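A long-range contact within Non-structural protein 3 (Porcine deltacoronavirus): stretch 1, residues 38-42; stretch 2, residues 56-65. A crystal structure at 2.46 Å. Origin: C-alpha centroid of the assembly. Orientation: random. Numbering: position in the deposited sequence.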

# COMPACT_ATOMS: atom_id res chain seq x y z
N GLN A 38 42.40 -32.83 2.28
CA GLN A 38 42.92 -34.15 2.61
C GLN A 38 41.86 -35.11 3.11
O GLN A 38 42.19 -36.22 3.53
CB GLN A 38 44.04 -34.04 3.65
CG GLN A 38 45.42 -33.94 3.05
CD GLN A 38 45.71 -32.54 2.56
OE1 GLN A 38 45.06 -31.57 2.98
NE2 GLN A 38 46.69 -32.42 1.67
N LEU A 39 40.59 -34.69 3.10
CA LEU A 39 39.46 -35.56 3.48
C LEU A 39 39.73 -36.31 4.78
O LEU A 39 39.20 -37.40 5.01
CB LEU A 39 39.11 -36.53 2.35
CG LEU A 39 38.95 -35.86 0.98
CD1 LEU A 39 39.20 -36.84 -0.15
CD2 LEU A 39 37.58 -35.18 0.87
N THR A 40 40.54 -35.73 5.64
CA THR A 40 40.81 -36.34 6.93
C THR A 40 39.54 -36.57 7.73
O THR A 40 39.55 -37.39 8.66
CB THR A 40 41.78 -35.45 7.72
OG1 THR A 40 41.07 -34.33 8.26
CG2 THR A 40 42.89 -34.94 6.82
N ASN A 41 38.44 -35.90 7.40
CA ASN A 41 37.22 -35.94 8.20
C ASN A 41 37.53 -35.77 9.68
O ASN A 41 37.09 -36.55 10.53
CB ASN A 41 36.43 -37.22 7.94
CG ASN A 41 35.77 -37.23 6.59
OD1 ASN A 41 34.89 -36.41 6.30
ND2 ASN A 41 36.20 -38.14 5.73
N GLY A 42 38.32 -34.73 9.98
CA GLY A 42 38.74 -34.40 11.34
C GLY A 42 37.62 -34.25 12.35
O GLY A 42 37.60 -34.95 13.36
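Stretch 2 (56-65) KYQEYCNSVA

Stretch 2 is the last part of a helix that begins earlier in the chain and runs through Val64. Ala65 leaves helical geometry with positive phi. Stretch 1 has no regular helix or strand; Leu39 and Asn41 both have positive phi. Stretch 1 runs in roughly the opposite direction to the helix, at an oblique angle: Gln38 lies near Ala65, with their CA atoms 5.6 Å apart, Leu39 near Cys61, with CA atoms 6.1 Å apart, and Asn41 reaches back to Gln58 and Tyr57. The contact buries 330 Å² in all.

Leu39 supplies the apolar part. Its CA-to-CB bond points toward the helix. CB of Leu39 is 3.8 Å from CB of Cys61, and CD1 of Leu39 is 4.0 Å from CG2 of Val64. CD1 of Leu39 also lies 3.6 Å from O of Cys61. O of Cys61 is already satisfied, since it accepts from N of Ala65 at 2.9 Å.

Gln58 joins the two stretches through its side-chain amide. OE1 of Gln58 accepts from ND2 of Asn41 at 2.9 Å. NE2 of Gln58 donates to O of Leu39 at 3.3 Å, a nearly straight but weak bond. NE2 of Gln58 also donates to OD1 of Asn62 at 2.9 Å, within the helix. Both ends of this amide are therefore satisfied, and the Leu39 carbonyl has a donor from the helix.

The CA-to-CB bond of Asn41 points toward the helix as well. ND2 of Asn41 is 3.2 Å from O of Leu39, but the angle is too poor for a hydrogen bond. ND2 of Asn41 lies obliquely by the ring of Tyr57, 3.7 Å from CE2 of Tyr57. OD1 of Asn41 and OH of Tyr57 are satisfied elsewhere in the structure.

At the helix end, CA of Gln38 is 3.7 Å from O of Ala65. The CA-to-CB bond of Gln38 points away from the helix.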

# COMPACT_ATOMS: atom_id res chain seq x y z
N LYS A 56 35.44 -48.34 5.22
CA LYS A 56 35.82 -48.42 3.81
C LYS A 56 35.60 -47.07 3.12
O LYS A 56 36.36 -46.70 2.21
CB LYS A 56 35.04 -49.54 3.11
CG LYS A 56 35.41 -50.97 3.57
CD LYS A 56 36.62 -51.53 2.80
CE LYS A 56 37.09 -52.89 3.33
NZ LYS A 56 38.52 -52.86 3.81
N TYR A 57 34.61 -46.31 3.55
CA TYR A 57 34.47 -44.94 3.06
C TYR A 57 35.74 -44.14 3.35
O TYR A 57 36.31 -43.51 2.44
CB TYR A 57 33.24 -44.28 3.68
CG TYR A 57 33.23 -42.77 3.60
CD1 TYR A 57 32.78 -42.12 2.46
CD2 TYR A 57 33.66 -42.00 4.67
CE1 TYR A 57 32.78 -40.75 2.38
CE2 TYR A 57 33.66 -40.62 4.60
CZ TYR A 57 33.22 -40.00 3.46
OH TYR A 57 33.23 -38.64 3.40
N GLN A 58 36.23 -44.19 4.59
CA GLN A 58 37.41 -43.40 4.95
C GLN A 58 38.66 -43.85 4.19
O GLN A 58 39.52 -43.01 3.87
CB GLN A 58 37.66 -43.45 6.45
CG GLN A 58 38.79 -42.53 6.90
CD GLN A 58 38.61 -41.12 6.41
OE1 GLN A 58 37.61 -40.46 6.73
NE2 GLN A 58 39.56 -40.63 5.61
N GLU A 59 38.79 -45.16 3.91
CA GLU A 59 39.97 -45.63 3.17
C GLU A 59 39.96 -45.13 1.74
O GLU A 59 41.00 -44.75 1.19
CB GLU A 59 40.05 -47.17 3.18
CG GLU A 59 39.60 -47.82 4.49
CD GLU A 59 39.77 -49.34 4.53
OE1 GLU A 59 39.97 -49.88 5.65
OE2 GLU A 59 39.68 -50.00 3.47
N TYR A 60 38.79 -45.15 1.09
CA TYR A 60 38.73 -44.65 -0.28
C TYR A 60 39.07 -43.16 -0.32
O TYR A 60 39.76 -42.70 -1.23
CB TYR A 60 37.35 -44.93 -0.90
CG TYR A 60 37.23 -44.29 -2.26
CD1 TYR A 60 38.04 -44.69 -3.31
CD2 TYR A 60 36.34 -43.24 -2.46
CE1 TYR A 60 37.96 -44.08 -4.55
CE2 TYR A 60 36.24 -42.61 -3.70
CZ TYR A 60 37.04 -43.03 -4.74
OH TYR A 60 36.93 -42.40 -5.96
N CYS A 61 38.65 -42.39 0.69
CA CYS A 61 39.03 -40.98 0.74
C CYS A 61 40.55 -40.80 0.81
O CYS A 61 41.10 -39.89 0.17
CB CYS A 61 38.37 -40.27 1.92
SG CYS A 61 36.57 -40.12 1.78
N ASN A 62 41.24 -41.66 1.58
CA ASN A 62 42.70 -41.53 1.69
C ASN A 62 43.39 -41.87 0.37
O ASN A 62 44.37 -41.21 -0.00
CB ASN A 62 43.25 -42.41 2.81
CG ASN A 62 42.60 -42.14 4.15
OD1 ASN A 62 42.25 -41.00 4.46
ND2 ASN A 62 42.41 -43.19 4.93
N SER A 63 42.90 -42.90 -0.33
CA SER A 63 43.38 -43.20 -1.68
C SER A 63 43.45 -41.95 -2.54
O SER A 63 44.49 -41.64 -3.13
CB SER A 63 42.46 -44.23 -2.35
OG SER A 63 42.07 -45.22 -1.42
N VAL A 64 42.32 -41.22 -2.63
CA VAL A 64 42.24 -40.10 -3.57
C VAL A 64 42.83 -38.82 -3.00
O VAL A 64 43.08 -37.87 -3.75
CB VAL A 64 40.78 -39.97 -4.07
CG1 VAL A 64 40.39 -41.27 -4.76
CG2 VAL A 64 39.79 -39.69 -2.95
N ALA A 65 43.06 -38.78 -1.68
CA ALA A 65 44.25 -38.11 -1.13
C ALA A 65 44.02 -36.60 -1.17
O ALA A 65 43.09 -36.17 -0.48
CB ALA A 65 45.50 -38.65 -1.84